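Local coordinates for Dna-binding protein RAP1 (Saccharomyces cerevisiae, PDB 4BJT), which binds DNA at telomeres and, through its C-terminal domain, holds the Rap1-binding module of Rif1, linking it to telomere function and architecture, at residues 110-115 and 121-126; 169-174 and 195-200; 141-146 and 153-158; 80-85 and 89-94. All blocks are in the same frame, centred on the assembly; numbering follows the deposited sequence. Where two conformers were deposited one is given.

Contact 1 of 4, residues 110-115 and 121-126; sequences KLVQDL and IRKNFS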
# COMPACT_ATOMS: atom_id res chain seq x y z
N LYS C 110 -13.29 -9.64 -0.11
CA LYS C 110 -13.89 -9.25 -1.39
C LYS C 110 -12.93 -8.33 -2.17
O LYS C 110 -12.78 -8.47 -3.39
CB LYS C 110 -15.20 -8.51 -1.17
CG LYS C 110 -15.97 -8.23 -2.46
CD LYS C 110 -17.15 -7.29 -2.21
CE LYS C 110 -18.09 -7.11 -3.38
NZ LYS C 110 -17.42 -7.12 -4.71
N LEU C 111 -12.32 -7.37 -1.47
CA LEU C 111 -11.38 -6.46 -2.11
C LEU C 111 -10.22 -7.25 -2.75
O LEU C 111 -9.85 -7.01 -3.90
CB LEU C 111 -10.85 -5.45 -1.07
CG LEU C 111 -9.67 -4.59 -1.52
CD1 LEU C 111 -10.05 -3.72 -2.69
CD2 LEU C 111 -9.20 -3.74 -0.41
N VAL C 112 -9.62 -8.15 -1.96
CA VAL C 112 -8.51 -8.99 -2.40
C VAL C 112 -8.93 -9.80 -3.63
O VAL C 112 -8.14 -9.92 -4.58
CB VAL C 112 -7.99 -9.84 -1.22
CG1 VAL C 112 -7.12 -10.99 -1.66
CG2 VAL C 112 -7.23 -8.95 -0.22
N GLN C 113 -10.17 -10.33 -3.64
CA GLN C 113 -10.64 -11.07 -4.81
C GLN C 113 -10.76 -10.17 -6.04
O GLN C 113 -10.36 -10.55 -7.13
CB GLN C 113 -11.99 -11.76 -4.52
CG GLN C 113 -12.45 -12.69 -5.64
CD GLN C 113 -11.51 -13.86 -5.79
OE1 GLN C 113 -11.26 -14.59 -4.84
NE2 GLN C 113 -10.91 -14.03 -6.96
N ASP C 114 -11.27 -8.95 -5.86
CA ASP C 114 -11.43 -8.02 -6.98
C ASP C 114 -10.06 -7.54 -7.51
O ASP C 114 -9.87 -7.42 -8.72
CB ASP C 114 -12.30 -6.84 -6.56
CG ASP C 114 -13.72 -7.22 -6.16
OD1 ASP C 114 -14.17 -8.33 -6.51
OD2 ASP C 114 -14.36 -6.43 -5.43
N LEU C 115 -9.08 -7.37 -6.61
CA LEU C 115 -7.73 -6.96 -7.03
C LEU C 115 -7.04 -8.07 -7.84
O LEU C 115 -6.18 -7.81 -8.69
CB LEU C 115 -6.87 -6.60 -5.82
CG LEU C 115 -7.26 -5.29 -5.13
CD1 LEU C 115 -6.61 -5.19 -3.76
CD2 LEU C 115 -6.90 -4.06 -6.00
N ILE C 121 -3.32 -8.70 -9.33
CA ILE C 121 -2.44 -8.68 -8.16
C ILE C 121 -2.71 -9.97 -7.38
O ILE C 121 -3.87 -10.26 -7.09
CB ILE C 121 -2.68 -7.45 -7.29
CG1 ILE C 121 -2.53 -6.13 -8.10
CG2 ILE C 121 -1.74 -7.47 -6.06
CD1 ILE C 121 -3.21 -4.97 -7.43
N ARG C 122 -1.66 -10.75 -7.05
CA ARG C 122 -1.88 -12.00 -6.32
C ARG C 122 -2.45 -11.74 -4.93
O ARG C 122 -2.10 -10.75 -4.30
CB ARG C 122 -0.60 -12.83 -6.26
CG ARG C 122 -0.22 -13.38 -7.63
CD ARG C 122 1.01 -14.25 -7.58
NE ARG C 122 1.45 -14.66 -8.91
CZ ARG C 122 0.96 -15.68 -9.62
NH1 ARG C 122 -0.01 -16.45 -9.12
NH2 ARG C 122 1.45 -15.95 -10.83
N LYS C 123 -3.34 -12.63 -4.47
CA LYS C 123 -4.04 -12.44 -3.21
C LYS C 123 -3.14 -12.30 -1.99
O LYS C 123 -3.44 -11.49 -1.09
CB LYS C 123 -5.05 -13.56 -2.98
CG LYS C 123 -6.17 -13.58 -3.99
CD LYS C 123 -7.04 -14.78 -3.69
CE LYS C 123 -8.17 -14.91 -4.65
NZ LYS C 123 -9.00 -16.12 -4.35
N ASN C 124 -2.08 -13.07 -1.93
CA ASN C 124 -1.14 -12.98 -0.80
C ASN C 124 -0.39 -11.64 -0.82
O ASN C 124 -0.16 -11.04 0.24
CB ASN C 124 -0.18 -14.15 -0.74
CG ASN C 124 0.59 -14.42 -1.98
OD1 ASN C 124 0.25 -13.96 -3.08
ND2 ASN C 124 1.61 -15.25 -1.87
N PHE C 125 -0.09 -11.11 -2.01
CA PHE C 125 0.54 -9.79 -2.11
C PHE C 125 -0.43 -8.68 -1.70
O PHE C 125 -0.06 -7.83 -0.89
CB PHE C 125 1.07 -9.58 -3.53
CG PHE C 125 1.89 -8.33 -3.76
CD1 PHE C 125 2.71 -7.81 -2.76
CD2 PHE C 125 1.97 -7.77 -5.02
CE1 PHE C 125 3.51 -6.71 -3.00
CE2 PHE C 125 2.79 -6.67 -5.26
CZ PHE C 125 3.53 -6.13 -4.25
N SER C 126 -1.68 -8.67 -2.21
CA SER C 126 -2.68 -7.68 -1.81
C SER C 126 -2.89 -7.69 -0.28
O SER C 126 -3.01 -6.63 0.34
CB SER C 126 -4.03 -7.95 -2.47
OG SER C 126 -3.93 -7.64 -3.84
O HOH W 1 -5.40 -9.74 -4.83
O HOH W 2 -9.38 -16.64 -7.70

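Contact 2 of 4, residues 169-174 and 195-200; sequences SLKSND and RFFEKD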
# COMPACT_ATOMS: atom_id res chain seq x y z
N SER C 169 10.64 0.20 15.23
CA SER C 169 10.79 1.51 15.88
C SER C 169 9.59 1.81 16.77
O SER C 169 9.76 2.35 17.88
CB SER C 169 10.93 2.62 14.84
OG SER C 169 12.18 2.54 14.18
N LEU C 170 8.39 1.44 16.31
CA LEU C 170 7.17 1.69 17.07
C LEU C 170 7.21 0.98 18.43
O LEU C 170 6.85 1.57 19.44
CB LEU C 170 5.95 1.23 16.25
CG LEU C 170 4.58 1.52 16.86
CD1 LEU C 170 4.43 3.02 17.12
CD2 LEU C 170 3.49 1.01 15.96
N LYS C 171 7.67 -0.25 18.47
CA LYS C 171 7.71 -1.01 19.71
C LYS C 171 8.97 -0.76 20.54
O LYS C 171 9.09 -1.28 21.64
CB LYS C 171 7.59 -2.51 19.38
CG LYS C 171 6.29 -2.86 18.67
CD LYS C 171 6.22 -4.33 18.30
CE LYS C 171 7.01 -4.66 17.06
NZ LYS C 171 6.94 -6.11 16.74
N SER C 172 9.93 -0.03 20.00
CA SER C 172 11.19 0.23 20.70
C SER C 172 11.15 1.08 21.97
O SER C 172 12.17 1.05 22.67
CB SER C 172 12.19 0.87 19.75
OG SER C 172 11.92 2.25 19.56
N ASN C 173 10.11 1.87 22.29
CA ASN C 173 10.13 2.76 23.48
C ASN C 173 11.27 3.80 23.36
O ASN C 173 11.68 4.32 24.42
CB ASN C 173 10.23 1.98 24.85
CG ASN C 173 8.99 1.21 25.23
OD1 ASN C 173 7.88 1.75 25.25
ND2 ASN C 173 9.14 -0.04 25.62
N ASP C 174 11.83 4.08 22.11
CA ASP C 174 12.92 5.04 22.00
C ASP C 174 12.43 6.39 21.45
O ASP C 174 11.88 6.41 20.33
CB ASP C 174 14.02 4.43 21.11
CG ASP C 174 15.30 5.24 20.99
OD1 ASP C 174 15.50 6.17 21.80
OD2 ASP C 174 16.14 4.89 20.13
N ARG C 195 -2.81 0.76 17.91
CA ARG C 195 -4.09 0.08 18.18
C ARG C 195 -4.11 -1.30 17.52
O ARG C 195 -4.59 -2.26 18.14
CB ARG C 195 -5.30 0.90 17.67
CG ARG C 195 -5.63 2.12 18.53
CD ARG C 195 -7.03 2.66 18.27
NE ARG C 195 -7.18 3.26 16.94
CZ ARG C 195 -6.79 4.48 16.58
NH1 ARG C 195 -6.18 5.27 17.46
NH2 ARG C 195 -6.98 4.91 15.34
N PHE C 196 -3.57 -1.40 16.28
CA PHE C 196 -3.47 -2.68 15.54
C PHE C 196 -2.65 -3.68 16.33
O PHE C 196 -3.06 -4.84 16.45
CB PHE C 196 -2.79 -2.51 14.17
CG PHE C 196 -3.65 -2.30 12.95
CD1 PHE C 196 -4.57 -1.27 12.90
CD2 PHE C 196 -3.47 -3.07 11.80
CE1 PHE C 196 -5.36 -1.06 11.77
CE2 PHE C 196 -4.26 -2.86 10.67
CZ PHE C 196 -5.22 -1.88 10.68
N PHE C 197 -1.49 -3.25 16.83
CA PHE C 197 -0.63 -4.10 17.69
C PHE C 197 -1.32 -4.50 18.99
O PHE C 197 -1.27 -5.68 19.39
CB PHE C 197 0.75 -3.45 17.96
CG PHE C 197 1.72 -3.68 16.83
CD1 PHE C 197 2.16 -4.96 16.52
CD2 PHE C 197 2.12 -2.63 16.02
CE1 PHE C 197 3.01 -5.18 15.44
CE2 PHE C 197 2.99 -2.85 14.96
CZ PHE C 197 3.39 -4.12 14.64
N GLU C 198 -2.02 -3.55 19.63
CA GLU C 198 -2.74 -3.80 20.89
C GLU C 198 -3.85 -4.87 20.71
O GLU C 198 -4.07 -5.68 21.63
CB GLU C 198 -3.32 -2.48 21.44
N LYS C 199 -4.53 -4.84 19.56
CA LYS C 199 -5.63 -5.75 19.23
C LYS C 199 -5.15 -7.09 18.63
O LYS C 199 -5.98 -7.90 18.22
CB LYS C 199 -6.59 -5.06 18.24
CG LYS C 199 -7.40 -3.94 18.89
CD LYS C 199 -8.22 -3.21 17.84
CE LYS C 199 -8.99 -2.02 18.39
NZ LYS C 199 -10.28 -2.42 19.01
N ASP C 200 -3.83 -7.28 18.50
CA ASP C 200 -3.24 -8.51 17.96
C ASP C 200 -3.64 -8.75 16.51
O ASP C 200 -3.87 -9.89 16.10
CB ASP C 200 -3.56 -9.73 18.88
CG ASP C 200 -3.01 -9.64 20.29
OD1 ASP C 200 -1.89 -9.11 20.47
OD2 ASP C 200 -3.74 -9.99 21.24

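Contact 3 of 4, residues 141-146 and 153-158; sequences PRYFLN and NPPPNV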
# COMPACT_ATOMS: atom_id res chain seq x y z
N PRO C 141 -2.66 3.09 -4.34
CA PRO C 141 -1.98 3.61 -5.54
C PRO C 141 -0.55 4.08 -5.26
O PRO C 141 0.38 3.81 -6.01
CB PRO C 141 -2.90 4.73 -6.01
CG PRO C 141 -4.24 4.33 -5.49
CD PRO C 141 -3.93 3.80 -4.11
N ARG C 142 -0.38 4.75 -4.12
CA ARG C 142 0.92 5.22 -3.69
C ARG C 142 1.91 4.05 -3.58
O ARG C 142 3.08 4.18 -3.92
CB ARG C 142 0.74 5.88 -2.29
CG ARG C 142 1.96 6.54 -1.83
CD ARG C 142 1.76 7.23 -0.47
NE ARG C 142 0.75 8.29 -0.54
CZ ARG C 142 0.44 9.10 0.47
NH1 ARG C 142 1.00 8.93 1.66
NH2 ARG C 142 -0.45 10.07 0.31
N TYR C 143 1.44 2.92 -3.04
CA TYR C 143 2.29 1.75 -2.88
C TYR C 143 2.85 1.34 -4.22
O TYR C 143 4.06 1.22 -4.38
CB TYR C 143 1.52 0.61 -2.21
CG TYR C 143 2.39 -0.57 -1.85
CD1 TYR C 143 2.87 -1.45 -2.83
CD2 TYR C 143 2.83 -0.77 -0.55
CE1 TYR C 143 3.71 -2.50 -2.51
CE2 TYR C 143 3.62 -1.86 -0.20
CZ TYR C 143 4.07 -2.72 -1.18
OH TYR C 143 4.87 -3.76 -0.79
N PHE C 144 1.98 1.14 -5.20
CA PHE C 144 2.46 0.67 -6.53
C PHE C 144 3.30 1.70 -7.25
O PHE C 144 4.33 1.34 -7.83
CB PHE C 144 1.30 0.20 -7.40
CG PHE C 144 0.72 -1.09 -6.91
CD1 PHE C 144 1.42 -2.27 -7.06
CD2 PHE C 144 -0.49 -1.13 -6.25
CE1 PHE C 144 0.90 -3.47 -6.57
CE2 PHE C 144 -0.99 -2.33 -5.74
CZ PHE C 144 -0.29 -3.49 -5.91
N LEU C 145 2.91 2.99 -7.24
CA LEU C 145 3.72 3.98 -7.95
C LEU C 145 5.13 4.01 -7.41
O LEU C 145 6.08 4.12 -8.18
CB LEU C 145 3.12 5.37 -7.84
CG LEU C 145 1.84 5.61 -8.62
CD1 LEU C 145 1.11 6.87 -8.11
CD2 LEU C 145 2.11 5.70 -10.13
N ASN C 146 5.28 3.99 -6.07
CA ASN C 146 6.60 4.08 -5.46
C ASN C 146 7.37 2.78 -5.60
O ASN C 146 8.56 2.81 -5.88
CB ASN C 146 6.49 4.57 -4.02
CG ASN C 146 6.16 6.04 -4.00
OD1 ASN C 146 7.04 6.89 -4.02
ND2 ASN C 146 4.90 6.36 -4.01
N ASN C 153 10.50 -3.40 -3.25
CA ASN C 153 9.25 -3.85 -2.66
C ASN C 153 9.47 -4.37 -1.24
O ASN C 153 10.18 -5.35 -1.07
CB ASN C 153 8.67 -5.01 -3.50
CG ASN C 153 7.38 -5.51 -2.92
OD1 ASN C 153 6.50 -4.70 -2.62
ND2 ASN C 153 7.18 -6.80 -2.87
N PRO C 154 8.87 -3.75 -0.22
CA PRO C 154 8.03 -2.56 -0.27
C PRO C 154 8.86 -1.31 -0.47
O PRO C 154 10.04 -1.30 -0.15
CB PRO C 154 7.37 -2.53 1.11
CG PRO C 154 8.40 -3.11 2.00
CD PRO C 154 9.03 -4.22 1.17
N PRO C 155 8.22 -0.20 -0.86
CA PRO C 155 8.93 1.08 -0.90
C PRO C 155 9.33 1.49 0.52
O PRO C 155 8.47 1.51 1.41
CB PRO C 155 7.93 2.05 -1.51
CG PRO C 155 6.73 1.31 -1.80
CD PRO C 155 6.82 -0.08 -1.32
N PRO C 156 10.62 1.74 0.78
CA PRO C 156 11.07 1.88 2.17
C PRO C 156 10.90 3.21 2.87
O PRO C 156 11.06 3.25 4.10
CB PRO C 156 12.55 1.54 2.08
CG PRO C 156 12.94 1.98 0.76
CD PRO C 156 11.78 1.63 -0.12
N ASN C 157 10.62 4.29 2.13
CA ASN C 157 10.57 5.63 2.72
C ASN C 157 9.37 6.40 2.22
O ASN C 157 9.51 7.55 1.79
CB ASN C 157 11.86 6.38 2.35
CG ASN C 157 13.13 5.71 2.80
OD1 ASN C 157 13.36 5.50 4.00
ND2 ASN C 157 14.02 5.44 1.88
N VAL C 158 8.18 5.81 2.35
CA VAL C 158 6.95 6.44 1.91
C VAL C 158 5.95 6.57 3.05
O VAL C 158 5.58 5.56 3.66
CB VAL C 158 6.32 5.65 0.76
CG1 VAL C 158 5.00 6.27 0.32
CG2 VAL C 158 7.30 5.53 -0.43

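Contact 4 of 4, residues 80-85 and 89-94; sequences PLFFHF and RQFMDK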
# COMPACT_ATOMS: atom_id res chain seq x y z
N PRO C 80 -0.99 -13.41 -14.77
CA PRO C 80 -0.88 -13.08 -16.19
C PRO C 80 -1.71 -11.86 -16.62
O PRO C 80 -1.24 -11.08 -17.44
CB PRO C 80 -1.32 -14.37 -16.88
CG PRO C 80 -0.96 -15.44 -15.91
CD PRO C 80 -1.21 -14.85 -14.55
N LEU C 81 -2.91 -11.62 -16.02
CA LEU C 81 -3.74 -10.49 -16.40
C LEU C 81 -3.00 -9.16 -16.26
O LEU C 81 -3.14 -8.28 -17.11
CB LEU C 81 -5.03 -10.47 -15.55
CG LEU C 81 -5.99 -9.30 -15.79
CD1 LEU C 81 -6.60 -9.37 -17.18
CD2 LEU C 81 -7.12 -9.36 -14.79
N PHE C 82 -2.17 -9.02 -15.23
CA PHE C 82 -1.43 -7.77 -14.98
C PHE C 82 -0.54 -7.43 -16.17
O PHE C 82 -0.46 -6.29 -16.60
CB PHE C 82 -0.58 -7.92 -13.71
CG PHE C 82 0.42 -6.80 -13.54
CD1 PHE C 82 0.05 -5.61 -12.94
CD2 PHE C 82 1.75 -6.97 -13.92
CE1 PHE C 82 0.98 -4.60 -12.73
CE2 PHE C 82 2.68 -5.94 -13.72
CZ PHE C 82 2.28 -4.76 -13.11
N PHE C 83 0.14 -8.44 -16.69
CA PHE C 83 1.08 -8.22 -17.79
C PHE C 83 0.40 -7.87 -19.12
O PHE C 83 1.09 -7.49 -20.07
CB PHE C 83 2.00 -9.42 -17.92
CG PHE C 83 2.87 -9.59 -16.69
CD1 PHE C 83 3.99 -8.81 -16.50
CD2 PHE C 83 2.52 -10.49 -15.69
CE1 PHE C 83 4.75 -8.93 -15.34
CE2 PHE C 83 3.27 -10.59 -14.52
CZ PHE C 83 4.39 -9.81 -14.35
N HIS C 84 -0.93 -8.02 -19.19
CA HIS C 84 -1.70 -7.64 -20.37
C HIS C 84 -2.12 -6.18 -20.37
O HIS C 84 -2.59 -5.70 -21.40
CB HIS C 84 -2.88 -8.57 -20.57
CG HIS C 84 -2.43 -9.88 -21.12
ND1 HIS C 84 -2.20 -10.96 -20.30
CD2 HIS C 84 -2.08 -10.22 -22.38
CE1 HIS C 84 -1.79 -11.95 -21.09
NE2 HIS C 84 -1.65 -11.53 -22.34
N PHE C 85 -1.89 -5.44 -19.27
CA PHE C 85 -2.11 -3.98 -19.33
C PHE C 85 -1.11 -3.40 -20.31
O PHE C 85 -0.01 -3.91 -20.48
CB PHE C 85 -1.94 -3.33 -17.97
CG PHE C 85 -3.11 -3.59 -17.06
CD1 PHE C 85 -4.35 -3.03 -17.32
CD2 PHE C 85 -2.96 -4.32 -15.91
CE1 PHE C 85 -5.45 -3.32 -16.51
CE2 PHE C 85 -4.05 -4.59 -15.08
CZ PHE C 85 -5.28 -4.08 -15.37
N ARG C 89 -0.08 3.55 -16.64
CA ARG C 89 -1.28 4.36 -16.46
C ARG C 89 -2.54 3.48 -16.54
O ARG C 89 -3.46 3.68 -15.75
CB ARG C 89 -1.31 5.49 -17.49
CG ARG C 89 -2.50 6.42 -17.32
CD ARG C 89 -2.47 7.52 -18.35
NE ARG C 89 -1.40 8.49 -18.11
CZ ARG C 89 -1.48 9.55 -17.30
NH1 ARG C 89 -2.58 9.78 -16.60
NH2 ARG C 89 -0.46 10.38 -17.17
N GLN C 90 -2.59 2.54 -17.48
CA GLN C 90 -3.78 1.70 -17.62
C GLN C 90 -4.00 0.86 -16.37
O GLN C 90 -5.13 0.75 -15.87
CB GLN C 90 -3.71 0.84 -18.87
CG GLN C 90 -5.06 0.20 -19.17
CD GLN C 90 -5.03 -0.56 -20.47
OE1 GLN C 90 -4.13 -1.36 -20.69
NE2 GLN C 90 -5.93 -0.25 -21.40
N PHE C 91 -2.91 0.28 -15.83
CA PHE C 91 -2.99 -0.47 -14.58
C PHE C 91 -3.48 0.42 -13.44
O PHE C 91 -4.40 0.05 -12.71
CB PHE C 91 -1.63 -1.09 -14.23
CG PHE C 91 -1.51 -1.58 -12.80
CD1 PHE C 91 -2.10 -2.77 -12.40
CD2 PHE C 91 -0.82 -0.84 -11.86
CE1 PHE C 91 -2.00 -3.21 -11.08
CE2 PHE C 91 -0.75 -1.26 -10.54
CZ PHE C 91 -1.30 -2.47 -10.16
N MET C 92 -2.90 1.61 -13.30
CA MET C 92 -3.24 2.50 -12.20
C MET C 92 -4.69 2.94 -12.30
O MET C 92 -5.36 3.06 -11.28
CB MET C 92 -2.32 3.74 -12.17
CG MET C 92 -0.87 3.43 -11.91
SD MET C 92 -0.55 2.59 -10.32
CE MET C 92 -1.26 3.68 -9.21
N ASP C 93 -5.18 3.19 -13.49
CA ASP C 93 -6.55 3.61 -13.66
C ASP C 93 -7.53 2.46 -13.31
O ASP C 93 -8.55 2.73 -12.69
CB ASP C 93 -6.78 4.20 -15.05
CG ASP C 93 -6.04 5.54 -15.27
OD1 ASP C 93 -5.45 6.06 -14.31
OD2 ASP C 93 -5.94 5.98 -16.42
N LYS C 94 -7.18 1.19 -13.62
CA LYS C 94 -8.02 0.05 -13.21
C LYS C 94 -7.98 -0.10 -11.69
O LYS C 94 -9.01 -0.36 -11.07
CB LYS C 94 -7.60 -1.26 -13.90
CG LYS C 94 -8.60 -2.38 -13.72
CD LYS C 94 -9.90 -2.10 -14.48
CE LYS C 94 -10.92 -3.18 -14.29
NZ LYS C 94 -12.05 -3.06 -15.27
O HOH W 3 -4.67 -3.94 -22.35

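Contact 1 of 4, residues 110-115 and 121-126
Lys-123 lies across the flank of helix 108-119 and meets Val-112 with its base and Gln-113 with its tip. Its CB and CG both touch CG1 of Val-112, the CB to CG1 distance being 3.6 Å. CG stands anti to the carbonyl carbon (chi1 -65°), and from there the chain runs fully extended, which carries the ammonium group over to Gln-113. On the way CE passes beside the Gln-113 amide, 3.1 Å from OE1. NZ then donates to Gln-113 OE1 over 2.8 Å, tilted about 20° from the carbonyl plane. Gln-113 comes to meet it by bending at chi2, although its CB starts out facing away; its NE2 is held by Asp-117, and a water spans NE2 and, weakly, NZ of Lys-123.

Deeper in, methyl groups and one serine take over. CG2 of Val-112 and CD1 of Leu-115 each pack against Ser-126, which was modelled in two conformers. A water bridges the segments, giving its two protons to Val-112 O and Ile-121 O. At the turn between the helices Ile-121 N donates to Leu-115 O at 3.1 Å, and the bond is nearly straight. The two side chains run side by side there, with Leu-115 CD2 4.1 Å from Ile-121 CD1.

Helices 108-119 and 123-132 follow each other through a short connection, and this contact joins them as consecutive helices of the all-helical domain. Leu-115 also reaches helix 88-99 at Leu-95 and Val-98, Ile-121 meets Phe-144 of helix 140-150, and Val-112 packs on an apolar side chain of the bound peptide.

Contact 2 of 4, residues 169-174 and 195-200
Leu-170 and Phe-197 make the close part of this contact: the methyl CD2 of Leu-170 comes within 3.9 Å of Phe-197 CD2 and 4.0 Å of Phe-197 CE2, meeting that side of the ring obliquely. The leucine side chain leaves its helix with chi1 at -175°, and the bend at chi2 (57°) turns CD2 toward the ring. Leu-170 is buried, wedged also against Met-190 and Lys-194 of helix 187-198 and Leu-181 of helix 175-185.

The two segments lie toward the C-terminal ends of helices 164-171 and 187-198, brought together in the mainly helical C-terminal part of the chain with helix 175-185 between them in sequence. Asp-200 ends the second helix in a Schellman motif with positive phi; after the first, Ser-172 OG donates to Ser-169 O at 2.7 Å and accepts from Asp-174 N, the latter bond forming an ST turn.

On the solvent side the packing is looser. Lys-171 lays its chain over one face of the Phe-197 ring, CD above it, yet its nearest approach is NZ to Phe-197 CE1 at 4.2 Å. The ammonium group has a long, weak ion pair with Glu-168, and Phe-197 itself remains partly exposed, touching Leu-202, the C-terminal residue.

Contact 3 of 4, residues 141-146 and 153-158
Tyr-143 stands over a proline-rich loop, residues 153-158, that doubles back along helix 140-150 just after the helix ends, so this is a helix packed against its own outgoing segment. CG of the tyrosine is anti to the backbone N (chi1 -173°), which swings the ring off the helix and across the loop. Pro-155 presses CD onto one ring face, a CH-pi contact 3.9 Å from the centroid and only 16° off the normal. At the ring's edge OH donates to Asn-153 OD1 over 2.6 Å, with the amide plane turned 80° from the ring. CB of Pro-154, which follows a cis peptide bond, comes obliquely to the same hydroxyl. A phenylalanine in place of Tyr-143 would probably keep the proline on the ring face but leave Asn-153 OD1 without this donor and its amide freer to turn.

One turn on, Asn-146 sets CB against Pro-155 CB at 3.8 Å. Its ND2 bends back to Arg-142 O, 2.8 Å away and in the amide plane; Asn-146 N shares that acceptor, and Tyr-58 O is a second partner for ND2. These bonds probably fix the amide's rotation, with Val-158 CG2 lying against the CB, CG and OD1 of Asn-146.

The other valine methyl serves Arg-142. The arginine chain and the valine run antiparallel past one another, and the arginine bends at chi3, its guanidinium gripped by Asp-59 and Glu-55; one bond back from NE, Arg-142 CD touches Val-158 CG1 at 3.5 Å.

Contact 4 of 4, residues 80-85 and 89-94
An aromatic cluster of Phe-82, Phe-85 and Phe-91 joins the short helix 80-83 and the turn after it to the first turns of helix 88-99. Phe-91 is the middle ring. Phe-82 turns its edge onto a face of Phe-91, a T-shaped pair with centroids 5.0 Å apart and planes at 80°. Its CE1 comes within 3.6 Å of Phe-91 CD1. Phe-91 in turn offers its own edge to the face of Phe-85, more offset, at 5.8 Å between centroids.

The same face of Phe-85 lies flat over the helix backbone: Phe-91 CA sits over the ring centre, 3.9 Å from the centroid, in a CH-pi contact. Round the rim of Phe-85, OE1 of Gln-90 lies near the ring plane and CB of Lys-94 approaches CZ obliquely at 3.9 Å. A serine in place of Phe-85 would probably open a gap above the Phe-91 backbone and leave the edge of Phe-91 without its facing ring.

Gln-90 OE1 accepts from Gly-86 N, and a water links it to His-84 O. Phe-82 also stacks on Phe-78 and Phe-91 meets Phe-144 edge to face: an aromatic cluster joining a short helix to the next one of an all-helical domain through T-shaped and CH-pi contacts.

How the contacts relate
Along the chain the order is contact 4, contact 1, contact 3, contact 2, each closing before the next opens. The first three touch one another, with centres 14 to 17 Å apart, and share a helical body built from helices 88-99, 108-119, 123-132 and 140-150. Ile-121 of contact 1 reaches both Phe-91 of contact 4 and Phe-144 of contact 3, while Met-92 lies against Pro-141 and Leu-145. Contact 2 stands apart, about 36 Å from contact 4 between centres and across the chain's centre, among the last three helices. The bound peptide lies near Leu-111 and Val-112 in contact 1's segments and Phe-196 in contact 2's, consistent with a Rif1-binding surface spanning the two regions.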